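Side-chain contacts in Exo-beta-1,3-glucanase (Streptomyces sp. SirexAA-E, PDB 4PEY), which hydrolyses laminarin and laminarioligosaccharides as an exo-beta-1,3-glucanase of glycoside hydrolase family 55, yielding glucose and laminaribiose: residues D39-K44 with Y55-K60; G91-D96 with R110-L115; N124-S129 with Q173-R178. The protein carries 1 engineered substitution. One frame throughout, in Å; residues are numbered along the deposited sequence.

Interaction 1. Residues D39-K44 with Y55-K60; sequences DEVFRK and YALMFK
K44 and V41, one helical turn apart, both act on Y55. The amine of K44 donates a hydrogen bond to the phenol, NZ to Y55 OH 3.0 Å. The lysine chain crosses the tyrosine at about a right angle, and its CE also lies close to that oxygen. A bend at chi3 (-64°) in an otherwise extended chain turns the amine onto the hydroxyl. V41 supplies the apolar half. Its CG1 sits over one face of the Y55 ring, 4.0 Å from the ring centroid and 20° off the normal, as a CH-pi contact. It lies nearest the CB end of the ring, with CG1 to Y55 CG at 3.8 Å. The other methyl, V41 CG2, reaches L57 CD2 at 4.4 Å, a looser contact. With CG1 anti to the backbone N, V41 lays that methyl over the ring, while CG2 touches Y55 CD2 and reaches on to L57.

Further out, L25 of strand 24-27 touches V41, Y55 and L57. Q45 also packs on Y55, and V38 on L57. The backbone of Y55 is hydrogen-bonded to Y74 and S76. The helix segment runs nearly antiparallel to the strand, at 156°, with their axes 10.8 Å apart. Helix 34-45 links strand 24-27 to strand 55-59 and packs on both. Strand 55-59 lies between the parallel strands 24-27 and 75-79.

Interaction 2. Residues G91-D96 with R110-L115; sequences GDVTVD and RSAENL. With BGC (beta-D-glucopyranose), chain C; BGC (beta-D-glucopyranose), chain B; BGC (beta-D-glucopyranose), chain D.
V93 and V95 point inward to meet A112, L115 and R110 inside a parallel beta-helix, the fold of family 55. The two segments come from different faces of the coil, so their side chains meet across its interior and no hydrogen bond joins them.

The apolar contacts are few and buried. V93 CG1 approaches A112 CB at 4.2 Å. V93 CG2 meets L115 CD1 at 4.1 Å, the two side chains crossing at about a right angle. I77 touches V93, A112 and L115 and joins this cluster.

V95 packs on the aliphatic part of R110, with CG2 to R110 CD at 3.8 Å. The arginine leaves its backbone with CG between the N and the carbonyl carbon (chi1 63°), and it bends again at chi3. Its charged end is buried, but NE hydrogen-bonds to F108 O and NH1 to I71 O. F73 adds a cation-pi contact.

The polar residues D92, T94 and D96 alternate with the valines and belong to a glycan pocket. T94 offers its methyl to the sugar of chain B, CG2 to O2 3.7 Å, while its OG1 is hydrogen-bonded to N68 OD1. D92 lies near the same sugar, and its OD1 is held by V120 N.

D96 makes the hydrogen bonds to sugar within these segments. D148 N hydrogen-bonds to its OD1 and probably helps to fix the carboxylate. The other oxygen, D96 OD2, accepts two hydrogen bonds from neighbouring glucose units: 2.6 Å from O2 of chain C and 2.9 Å from O2 of chain D.

Interaction 3. Residues N124-S129 with Q173-R178; sequences NRWAVS and QQWYTR. With BGC (beta-D-glucopyranose), chain B; BGC (beta-D-glucopyranose), chain E; BGC (beta-D-glucopyranose), chain F.
W175 CH2 comes to the edge of the W126 indole, near the ring plane, at 4.5 Å from W126 CD1. One face of the W126 indole carries V128 CG1, near the rim and 3.6 Å above the plane. The two indoles are steeply turned and do not stack. The same W175 CH2 also touches V128 CG2 at 3.8 Å, and there the side chains cross at about a right angle. W175 reaches this place with CG anti to its backbone N (chi1 -157°), and a single corner of its ring makes the contact. A127, at the centre of an inverse gamma turn, brings W126 and V128 together on one side.

The R125 guanidinium meets sugar at its edge. In the conformer described, NE donates in plane to O2 of chain B, 2.9 Å and nearly straight at 167°, and NH2 is taken by A146 O.

Q173 binds a second glycan. Its chain is extended beyond CG, and NE2 donates to O2 of chain E at 2.6 Å and to O2 of chain F at 2.6 Å. An alanine here would take away this amide, the donor to both O2 hydroxyls, and is likely to leave the adjacent glucose units less firmly placed. W190 packs against Q173.

V95 lies against both W126 and V128, and W175 also rests on I158 and L145. Strand 123-125 pairs with strand 138-144. Strand 174-178 runs parallel between strands 157-159 and 191-198.

In the fold
The three contacts follow one another along the N-terminal beta-helix. Interaction 1 lies about 11 Å from interaction 2, centre to centre, and about 21 Å from interaction 3. It is packing away from the sugar sites. Interactions 2 and 3 touch directly: in probable hydrogen bonds, V93 O lies 2.8 Å from N124 ND2 and V95 O 2.9 Å from A127 N. Together they serve one laminaritriose, since T94 and R125 both contact the chain B glucose; in one conformer of R125, its NE also forms a long, weak ion pair with D96 OD2. Q173 of interaction 3 instead serves the substrate site, where Y461 also binds glucose and the residue inferred to be the proton donor has been replaced by the engineered A458.

Interaction 1. Residues D39-K44 with Y55-K60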
loop_
_atom_site.group_PDB
_atom_site.type_symbol
_atom_site.label_atom_id
_atom_site.label_comp_id
_atom_site.label_asym_id
_atom_site.label_seq_id
_atom_site.Cartn_x
_atom_site.Cartn_y
_atom_site.Cartn_z
ATOM N N ASP A 39 23.961 -2.346 8.216
ATOM C CA ASP A 39 24.096 -1.071 8.919
ATOM C C ASP A 39 24.581 0.036 7.982
ATOM O O ASP A 39 24.169 1.190 8.111
ATOM C CB ASP A 39 25.061 -1.192 10.106
ATOM C CG ASP A 39 24.419 -1.820 11.327
ATOM O OD1 ASP A 39 23.170 -1.860 11.400
ATOM O OD2 ASP A 39 25.173 -2.259 12.226
ATOM N N GLU A 40 25.462 -0.309 7.047
ATOM C CA GLU A 40 25.951 0.678 6.091
ATOM C C GLU A 40 24.799 1.218 5.244
ATOM O O GLU A 40 24.689 2.428 5.025
ATOM C CB GLU A 40 27.040 0.082 5.192
ATOM C CG GLU A 40 27.538 1.056 4.140
ATOM C CD GLU A 40 28.688 0.510 3.315
ATOM O OE1 GLU A 40 28.826 -0.731 3.215
ATOM O OE2 GLU A 40 29.454 1.330 2.762
ATOM N N VAL A 41 23.942 0.315 4.775
ATOM C CA VAL A 41 22.768 0.713 4.007
ATOM C C VAL A 41 21.852 1.586 4.866
ATOM O O VAL A 41 21.385 2.631 4.418
ATOM C CB VAL A 41 21.987 -0.521 3.481
ATOM C CG1 VAL A 41 20.687 -0.096 2.803
ATOM C CG2 VAL A 41 22.854 -1.324 2.509
ATOM N N PHE A 42 21.611 1.168 6.106
ATOM C CA PHE A 42 20.734 1.936 6.988
ATOM C C PHE A 42 21.255 3.349 7.242
ATOM O O PHE A 42 20.476 4.304 7.213
ATOM C CB PHE A 42 20.528 1.228 8.332
ATOM C CG PHE A 42 19.634 1.993 9.274
ATOM C CD1 PHE A 42 18.307 2.227 8.945
ATOM C CD2 PHE A 42 20.126 2.505 10.468
ATOM C CE1 PHE A 42 17.474 2.934 9.800
ATOM C CE2 PHE A 42 19.299 3.212 11.329
ATOM C CZ PHE A 42 17.974 3.432 10.994
ATOM N N ARG A 43 22.558 3.493 7.488
ATOM C CA ARG A 43 23.123 4.823 7.742
ATOM C C ARG A 43 22.846 5.761 6.569
ATOM O O ARG A 43 22.513 6.931 6.768
ATOM C CB ARG A 43 24.633 4.748 8.008
ATOM C CG ARG A 43 25.004 4.178 9.377
ATOM C CD ARG A 43 26.462 4.477 9.753
ATOM N NE ARG A 43 27.418 3.948 8.781
ATOM C CZ ARG A 43 27.909 2.710 8.803
ATOM N NH1 ARG A 43 28.777 2.323 7.877
ATOM N NH2 ARG A 43 27.533 1.858 9.750
ATOM N N LYS A 44 22.959 5.236 5.352
ATOM C CA LYS A 44 22.694 6.029 4.157
ATOM C C LYS A 44 21.207 6.309 3.948
ATOM O O LYS A 44 20.849 7.364 3.425
ATOM C CB LYS A 44 23.261 5.333 2.915
ATOM C CG LYS A 44 24.776 5.345 2.848
ATOM C CD LYS A 44 25.285 4.686 1.574
ATOM C CE LYS A 44 24.919 3.209 1.513
ATOM N NZ LYS A 44 25.574 2.525 0.355
ATOM N N TYR A 55 17.474 0.079 -2.486
ATOM C CA TYR A 55 18.158 -1.146 -2.066
ATOM C C TYR A 55 17.207 -2.288 -1.802
ATOM O O TYR A 55 16.178 -2.097 -1.135
ATOM C CB TYR A 55 18.970 -0.918 -0.787
ATOM C CG TYR A 55 20.057 0.109 -0.894
ATOM C CD1 TYR A 55 19.799 1.446 -0.617
ATOM C CD2 TYR A 55 21.346 -0.255 -1.247
ATOM C CE1 TYR A 55 20.789 2.390 -0.705
ATOM C CE2 TYR A 55 22.349 0.685 -1.334
ATOM C CZ TYR A 55 22.063 2.004 -1.060
ATOM O OH TYR A 55 23.059 2.948 -1.145
ATOM N N ALA A 56 17.573 -3.484 -2.272
ATOM C CA ALA A 56 16.888 -4.708 -1.856
ATOM C C ALA A 56 17.874 -5.593 -1.116
ATOM O O ALA A 56 18.969 -5.860 -1.618
ATOM C CB ALA A 56 16.292 -5.455 -3.049
ATOM N N LEU A 57 17.489 -6.028 0.082
ATOM C CA LEU A 57 18.293 -6.946 0.889
ATOM C C LEU A 57 17.629 -8.316 0.821
ATOM O O LEU A 57 16.478 -8.476 1.233
ATOM C CB LEU A 57 18.399 -6.468 2.342
ATOM C CG LEU A 57 18.728 -4.984 2.543
ATOM C CD1 LEU A 57 18.680 -4.616 4.022
ATOM C CD2 LEU A 57 20.084 -4.642 1.927
ATOM N N MET A 58 18.342 -9.301 0.287
ATOM C CA MET A 58 17.779 -10.628 0.057
ATOM C C MET A 58 18.588 -11.682 0.790
ATOM O O MET A 58 19.807 -11.716 0.669
ATOM C CB MET A 58 17.747 -10.941 -1.441
ATOM C CG MET A 58 16.713 -10.142 -2.215
ATOM S SD MET A 58 15.061 -10.754 -1.859
ATOM C CE MET A 58 14.085 -9.869 -3.065
ATOM N N PHE A 59 17.908 -12.544 1.532
ATOM C CA PHE A 59 18.591 -13.541 2.345
ATOM C C PHE A 59 18.277 -14.963 1.895
ATOM O O PHE A 59 17.112 -15.376 1.878
ATOM C CB PHE A 59 18.208 -13.350 3.819
ATOM C CG PHE A 59 18.785 -12.102 4.435
ATOM C CD1 PHE A 59 18.268 -10.846 4.131
ATOM C CD2 PHE A 59 19.852 -12.187 5.316
ATOM C CE1 PHE A 59 18.817 -9.700 4.693
ATOM C CE2 PHE A 59 20.394 -11.055 5.881
ATOM C CZ PHE A 59 19.882 -9.807 5.568
ATOM N N LYS A 60 19.321 -15.703 1.525
ATOM C CA LYS A 60 19.165 -17.102 1.122
ATOM C C LYS A 60 18.676 -17.942 2.300
ATOM O O LYS A 60 18.920 -17.599 3.465
ATOM C CB LYS A 60 20.482 -17.670 0.583
ATOM C CG LYS A 60 21.019 -16.949 -0.638
ATOM C CD LYS A 60 22.185 -17.708 -1.261
ATOM C CE LYS A 60 22.604 -17.067 -2.570
ATOM N NZ LYS A 60 23.637 -17.873 -3.283
#

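Interaction 2. Residues G91-D96 with R110-L115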
loop_
_atom_site.group_PDB
_atom_site.type_symbol
_atom_site.label_atom_id
_atom_site.label_comp_id
_atom_site.label_asym_id
_atom_site.label_seq_id
_atom_site.Cartn_x
_atom_site.Cartn_y
_atom_site.Cartn_z
ATOM N N GLY A 91 17.145 -12.568 15.799
ATOM C CA GLY A 91 17.310 -11.133 15.720
ATOM C C GLY A 91 16.061 -10.480 15.165
ATOM O O GLY A 91 14.976 -11.056 15.239
ATOM N N ASP A 92 16.225 -9.286 14.591
ATOM C CA ASP A 92 15.105 -8.391 14.346
ATOM C C ASP A 92 15.134 -7.768 12.957
ATOM O O ASP A 92 16.200 -7.607 12.349
ATOM C CB ASP A 92 15.090 -7.255 15.380
ATOM C CG ASP A 92 14.897 -7.747 16.812
ATOM O OD1 ASP A 92 15.707 -8.573 17.297
ATOM O OD2 ASP A 92 13.938 -7.282 17.464
ATOM N N VAL A 93 13.952 -7.406 12.475
ATOM C CA VAL A 93 13.815 -6.505 11.340
ATOM C C VAL A 93 13.110 -5.267 11.895
ATOM O O VAL A 93 11.904 -5.278 12.158
ATOM C CB VAL A 93 13.031 -7.147 10.174
ATOM C CG1 VAL A 93 12.740 -6.124 9.103
ATOM C CG2 VAL A 93 13.828 -8.307 9.582
ATOM N N THR A 94 13.892 -4.218 12.115
ATOM C CA THR A 94 13.469 -3.083 12.926
ATOM C C THR A 94 13.181 -1.822 12.133
ATOM O O THR A 94 14.004 -1.402 11.318
ATOM C CB THR A 94 14.556 -2.751 13.966
ATOM O OG1 THR A 94 14.738 -3.879 14.832
ATOM C CG2 THR A 94 14.192 -1.506 14.792
ATOM N N VAL A 95 12.021 -1.215 12.376
ATOM C CA VAL A 95 11.816 0.182 12.014
ATOM C C VAL A 95 11.455 0.973 13.271
ATOM O O VAL A 95 10.531 0.605 14.010
ATOM C CB VAL A 95 10.716 0.361 10.941
ATOM C CG1 VAL A 95 10.479 1.839 10.655
ATOM C CG2 VAL A 95 11.091 -0.361 9.648
ATOM N N ASP A 96 12.205 2.044 13.523
ATOM C CA ASP A 96 11.934 2.942 14.649
ATOM C C ASP A 96 11.991 4.369 14.104
ATOM O O ASP A 96 12.175 4.572 12.896
ATOM C CB ASP A 96 12.933 2.720 15.798
ATOM C CG ASP A 96 12.410 3.201 17.164
ATOM O OD1 ASP A 96 11.353 3.868 17.247
ATOM O OD2 ASP A 96 13.092 2.928 18.173
ATOM N N ARG A 110 9.112 1.192 2.454
ATOM C CA ARG A 110 10.037 0.117 2.804
ATOM C C ARG A 110 9.216 -1.158 2.953
ATOM O O ARG A 110 7.991 -1.095 2.948
ATOM C CB ARG A 110 10.821 0.456 4.082
ATOM C CG ARG A 110 9.965 0.620 5.348
ATOM C CD ARG A 110 10.689 1.475 6.390
ATOM N NE ARG A 110 10.698 2.880 5.988
ATOM C CZ ARG A 110 11.432 3.834 6.556
ATOM N NH1 ARG A 110 12.272 3.540 7.554
ATOM N NH2 ARG A 110 11.344 5.081 6.107
ATOM N N SER A 111 9.858 -2.317 3.057
ATOM C CA SER A 111 9.075 -3.550 3.137
ATOM C C SER A 111 9.825 -4.716 3.749
ATOM O O SER A 111 11.051 -4.781 3.677
ATOM C CB SER A 111 8.587 -3.957 1.740
ATOM O OG SER A 111 9.686 -4.251 0.891
ATOM N N ALA A 112 9.062 -5.640 4.332
ATOM C CA ALA A 112 9.586 -6.911 4.849
ATOM C C ALA A 112 8.713 -8.042 4.346
ATOM O O ALA A 112 7.488 -7.936 4.392
ATOM C CB ALA A 112 9.620 -6.918 6.376
ATOM N N GLU A 113 9.334 -9.118 3.872
ATOM C CA GLU A 113 8.584 -10.259 3.354
ATOM C C GLU A 113 9.317 -11.593 3.524
ATOM O O GLU A 113 10.531 -11.674 3.367
ATOM C CB GLU A 113 8.254 -10.027 1.868
ATOM C CG GLU A 113 7.396 -11.102 1.203
ATOM C CD GLU A 113 6.894 -10.681 -0.170
ATOM O OE1 GLU A 113 7.620 -9.947 -0.889
ATOM O OE2 GLU A 113 5.765 -11.077 -0.537
ATOM N N ASN A 114 8.564 -12.640 3.848
ATOM C CA ASN A 114 9.057 -14.018 3.709
ATOM C C ASN A 114 10.251 -14.347 4.607
ATOM O O ASN A 114 11.218 -14.992 4.181
ATOM C CB ASN A 114 9.404 -14.298 2.233
ATOM C CG ASN A 114 9.481 -15.788 1.918
ATOM O OD1 ASN A 114 8.791 -16.600 2.537
ATOM N ND2 ASN A 114 10.318 -16.152 0.945
ATOM N N LEU A 115 10.153 -13.915 5.860
ATOM C CA LEU A 115 11.157 -14.200 6.881
ATOM C C LEU A 115 10.497 -14.690 8.157
ATOM O O LEU A 115 9.367 -14.293 8.472
ATOM C CB LEU A 115 11.987 -12.953 7.209
ATOM C CG LEU A 115 12.892 -12.371 6.128
ATOM C CD1 LEU A 115 13.259 -10.944 6.470
ATOM C CD2 LEU A 115 14.143 -13.220 5.986
HETATM C C2 BGC C . 16.461 1.505 17.902
HETATM C C3 BGC C . 17.273 0.252 18.188
HETATM C C4 BGC C . 18.657 0.384 17.567
HETATM C C5 BGC C . 19.325 1.691 17.983
HETATM C C6 BGC C . 20.636 1.874 17.222
HETATM C C1 BGC C . 17.230 2.721 18.408
HETATM O O2 BGC C . 15.194 1.416 18.522
HETATM O O3 BGC C . 16.611 -0.866 17.639
HETATM O O4 BGC C . 19.460 -0.711 17.952
HETATM O O5 BGC C . 18.473 2.794 17.735
HETATM O O6 BGC C . 21.260 3.068 17.635
HETATM C C2 BGC B . 14.606 -2.080 18.450
HETATM C C3 BGC B . 14.160 -3.092 19.500
HETATM C C4 BGC B . 15.174 -4.228 19.642
HETATM C C5 BGC B . 16.591 -3.679 19.783
HETATM C C6 BGC B . 17.630 -4.793 19.730
HETATM C C1 BGC B . 16.034 -1.638 18.744
HETATM O O2 BGC B . 13.738 -0.959 18.446
HETATM O O3 BGC B . 12.900 -3.601 19.137
HETATM O O4 BGC B . 14.865 -5.010 20.779
HETATM O O5 BGC B . 16.874 -2.772 18.741
HETATM O O6 BGC B . 18.845 -4.346 20.290
HETATM C C2 BGC D . 15.329 5.765 18.970
HETATM C C3 BGC D . 16.680 5.093 18.766
HETATM C C4 BGC D . 17.678 6.036 18.096
HETATM C C5 BGC D . 17.708 7.390 18.799
HETATM C C6 BGC D . 18.646 8.367 18.076
HETATM C C1 BGC D . 15.462 7.146 19.598
HETATM O O1 BGC D . 14.185 7.761 19.538
HETATM O O2 BGC D . 14.521 4.935 19.784
HETATM O O3 BGC D . 16.476 3.942 17.972
HETATM O O4 BGC D . 18.967 5.454 18.124
HETATM O O5 BGC D . 16.402 7.935 18.880
HETATM O O6 BGC D . 18.286 8.495 16.710
#

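Interaction 3. Residues N124-S129 with Q173-R178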
loop_
_atom_site.group_PDB
_atom_site.type_symbol
_atom_site.label_atom_id
_atom_site.label_comp_id
_atom_site.label_asym_id
_atom_site.label_seq_id
_atom_site.Cartn_x
_atom_site.Cartn_y
_atom_site.Cartn_z
ATOM N N ASN A 124 9.464 -7.884 18.151
ATOM C CA ASN A 124 9.995 -7.164 17.000
ATOM C C ASN A 124 9.292 -5.820 16.858
ATOM O O ASN A 124 8.073 -5.764 16.988
ATOM C CB ASN A 124 9.811 -7.984 15.718
ATOM C CG ASN A 124 10.633 -7.453 14.570
ATOM O OD1 ASN A 124 11.821 -7.754 14.463
ATOM N ND2 ASN A 124 10.010 -6.653 13.704
ATOM N N ARG A 125 10.035 -4.748 16.577
ATOM C CA ARG A 125 9.419 -3.434 16.388
ATOM C C ARG A 125 9.376 -3.040 14.915
ATOM O O ARG A 125 10.423 -2.919 14.261
ATOM C CB ARG A 125 10.156 -2.350 17.180
ATOM C CG ARG A 125 9.462 -0.987 17.096
ATOM C CD ARG A 125 10.350 0.154 17.576
ATOM N NE ARG A 125 10.974 -0.142 18.862
ATOM C CZ ARG A 125 10.376 0.009 20.038
ATOM N NH1 ARG A 125 11.029 -0.283 21.155
ATOM N NH2 ARG A 125 9.124 0.449 20.100
ATOM N N TRP A 126 8.162 -2.832 14.405
ATOM C CA TRP A 126 7.929 -2.407 13.016
ATOM C C TRP A 126 7.097 -1.120 13.054
ATOM O O TRP A 126 5.889 -1.127 12.792
ATOM C CB TRP A 126 7.235 -3.528 12.221
ATOM C CG TRP A 126 7.031 -3.303 10.734
ATOM C CD1 TRP A 126 5.845 -3.045 10.100
ATOM C CD2 TRP A 126 8.031 -3.352 9.704
ATOM N NE1 TRP A 126 6.045 -2.920 8.748
ATOM C CE2 TRP A 126 7.377 -3.100 8.475
ATOM C CE3 TRP A 126 9.413 -3.577 9.700
ATOM C CZ2 TRP A 126 8.060 -3.066 7.254
ATOM C CZ3 TRP A 126 10.090 -3.550 8.483
ATOM C CH2 TRP A 126 9.410 -3.288 7.278
ATOM N N ALA A 127 7.746 -0.017 13.419
ATOM C CA ALA A 127 7.038 1.235 13.688
ATOM C C ALA A 127 6.960 2.099 12.438
ATOM O O ALA A 127 7.722 3.056 12.266
ATOM C CB ALA A 127 7.715 1.989 14.823
ATOM N N VAL A 128 6.020 1.750 11.569
ATOM C CA VAL A 128 5.934 2.339 10.244
ATOM C C VAL A 128 4.676 3.163 10.068
ATOM O O VAL A 128 3.718 3.038 10.847
ATOM C CB VAL A 128 5.958 1.246 9.163
ATOM C CG1 VAL A 128 7.274 0.475 9.235
ATOM C CG2 VAL A 128 4.771 0.296 9.334
ATOM N N SER A 129 4.668 4.013 9.046
ATOM C CA SER A 129 3.400 4.568 8.583
ATOM C C SER A 129 3.086 3.981 7.210
ATOM O O SER A 129 3.219 2.764 7.029
ATOM C CB SER A 129 3.436 6.093 8.594
ATOM O OG SER A 129 3.456 6.509 9.957
ATOM N N GLN A 173 -2.602 5.030 14.808
ATOM C CA GLN A 173 -3.962 5.529 14.598
ATOM C C GLN A 173 -4.907 4.451 14.080
ATOM O O GLN A 173 -6.065 4.341 14.505
ATOM C CB GLN A 173 -3.955 6.679 13.595
ATOM C CG GLN A 173 -3.239 7.923 14.041
ATOM C CD GLN A 173 -2.944 8.855 12.876
ATOM O OE1 GLN A 173 -3.470 8.689 11.756
ATOM N NE2 GLN A 173 -2.079 9.825 13.118
ATOM N N GLN A 174 -4.409 3.680 13.123
ATOM C CA GLN A 174 -5.238 2.748 12.387
ATOM C C GLN A 174 -4.353 1.630 11.857
ATOM O O GLN A 174 -3.123 1.753 11.869
ATOM C CB GLN A 174 -5.992 3.464 11.253
ATOM C CG GLN A 174 -5.125 3.962 10.080
ATOM C CD GLN A 174 -4.485 5.326 10.311
ATOM O OE1 GLN A 174 -5.149 6.296 10.702
ATOM N NE2 GLN A 174 -3.187 5.413 10.040
ATOM N N TRP A 175 -4.966 0.542 11.402
ATOM C CA TRP A 175 -4.204 -0.583 10.875
ATOM C C TRP A 175 -5.115 -1.512 10.108
ATOM O O TRP A 175 -6.289 -1.638 10.460
ATOM C CB TRP A 175 -3.510 -1.360 12.008
ATOM C CG TRP A 175 -2.331 -2.134 11.516
ATOM C CD1 TRP A 175 -2.327 -3.402 10.994
ATOM C CD2 TRP A 175 -0.983 -1.662 11.436
ATOM N NE1 TRP A 175 -1.051 -3.752 10.616
ATOM C CE2 TRP A 175 -0.208 -2.702 10.876
ATOM C CE3 TRP A 175 -0.351 -0.466 11.808
ATOM C CZ2 TRP A 175 1.174 -2.580 10.672
ATOM C CZ3 TRP A 175 1.020 -0.344 11.603
ATOM C CH2 TRP A 175 1.767 -1.398 11.036
ATOM N N TYR A 176 -4.571 -2.160 9.074
ATOM C CA TYR A 176 -5.262 -3.241 8.370
ATOM C C TYR A 176 -4.446 -4.526 8.412
ATOM O O TYR A 176 -3.260 -4.530 8.084
ATOM C CB TYR A 176 -5.554 -2.870 6.908
ATOM C CG TYR A 176 -6.258 -3.975 6.133
ATOM C CD1 TYR A 176 -7.429 -4.560 6.619
ATOM C CD2 TYR A 176 -5.751 -4.437 4.921
ATOM C CE1 TYR A 176 -8.075 -5.566 5.908
ATOM C CE2 TYR A 176 -6.395 -5.443 4.202
ATOM C CZ TYR A 176 -7.554 -5.999 4.698
ATOM O OH TYR A 176 -8.179 -6.992 3.975
ATOM N N THR A 177 -5.095 -5.614 8.812
ATOM C CA THR A 177 -4.477 -6.933 8.832
ATOM C C THR A 177 -5.379 -7.876 8.054
ATOM O O THR A 177 -6.592 -7.909 8.314
ATOM C CB THR A 177 -4.303 -7.466 10.282
ATOM O OG1 THR A 177 -3.644 -6.483 11.091
ATOM C CG2 THR A 177 -3.516 -8.785 10.312
ATOM N N ARG A 178 -4.831 -8.637 7.106
ATOM C CA ARG A 178 -5.657 -9.667 6.466
ATOM C C ARG A 178 -4.982 -11.023 6.370
ATOM O O ARG A 178 -3.753 -11.132 6.284
ATOM C CB ARG A 178 -6.131 -9.243 5.070
ATOM C CG ARG A 178 -5.101 -9.253 3.988
ATOM C CD ARG A 178 -5.722 -9.367 2.560
ATOM N NE ARG A 178 -4.630 -9.398 1.594
ATOM C CZ ARG A 178 -3.875 -10.470 1.349
ATOM N NH1 ARG A 178 -4.132 -11.631 1.947
ATOM N NH2 ARG A 178 -2.859 -10.381 0.502
HETATM C C2 BGC B . 14.606 -2.080 18.450
HETATM C C3 BGC B . 14.160 -3.092 19.500
HETATM C C4 BGC B . 15.174 -4.228 19.642
HETATM C C5 BGC B . 16.591 -3.679 19.783
HETATM C C6 BGC B . 17.630 -4.793 19.730
HETATM C C1 BGC B . 16.034 -1.638 18.744
HETATM O O2 BGC B . 13.738 -0.959 18.446
HETATM O O3 BGC B . 12.900 -3.601 19.137
HETATM O O4 BGC B . 14.865 -5.010 20.779
HETATM O O5 BGC B . 16.874 -2.772 18.741
HETATM O O6 BGC B . 18.845 -4.346 20.290
HETATM C C2 BGC E . -2.086 11.663 15.824
HETATM C C3 BGC E . -1.690 12.982 15.170
HETATM C C4 BGC E . -2.544 14.121 15.710
HETATM C C5 BGC E . -2.453 14.116 17.231
HETATM C C6 BGC E . -3.293 15.232 17.836
HETATM C C1 BGC E . -2.097 11.795 17.345
HETATM O O1 BGC E . -2.618 10.607 17.905
HETATM O O2 BGC E . -1.191 10.645 15.433
HETATM O O3 BGC E . -1.898 12.825 13.713
HETATM O O4 BGC E . -2.081 15.354 15.194
HETATM O O5 BGC E . -2.930 12.879 17.704
HETATM O O6 BGC E . -3.071 15.255 19.235
HETATM C C2 BGC F . -1.100 12.647 11.487
HETATM C C3 BGC F . -0.294 13.319 10.384
HETATM C C4 BGC F . -0.589 14.811 10.368
HETATM C C5 BGC F . -0.345 15.389 11.751
HETATM C C6 BGC F . -0.638 16.884 11.758
HETATM C C1 BGC F . -0.942 13.363 12.823
HETATM O O2 BGC F . -0.639 11.321 11.635
HETATM O O3 BGC F . -0.734 12.682 9.165
HETATM O O4 BGC F . 0.227 15.433 9.392
HETATM O O5 BGC F . -1.205 14.746 12.676
HETATM O O6 BGC F . -0.344 17.411 13.036
#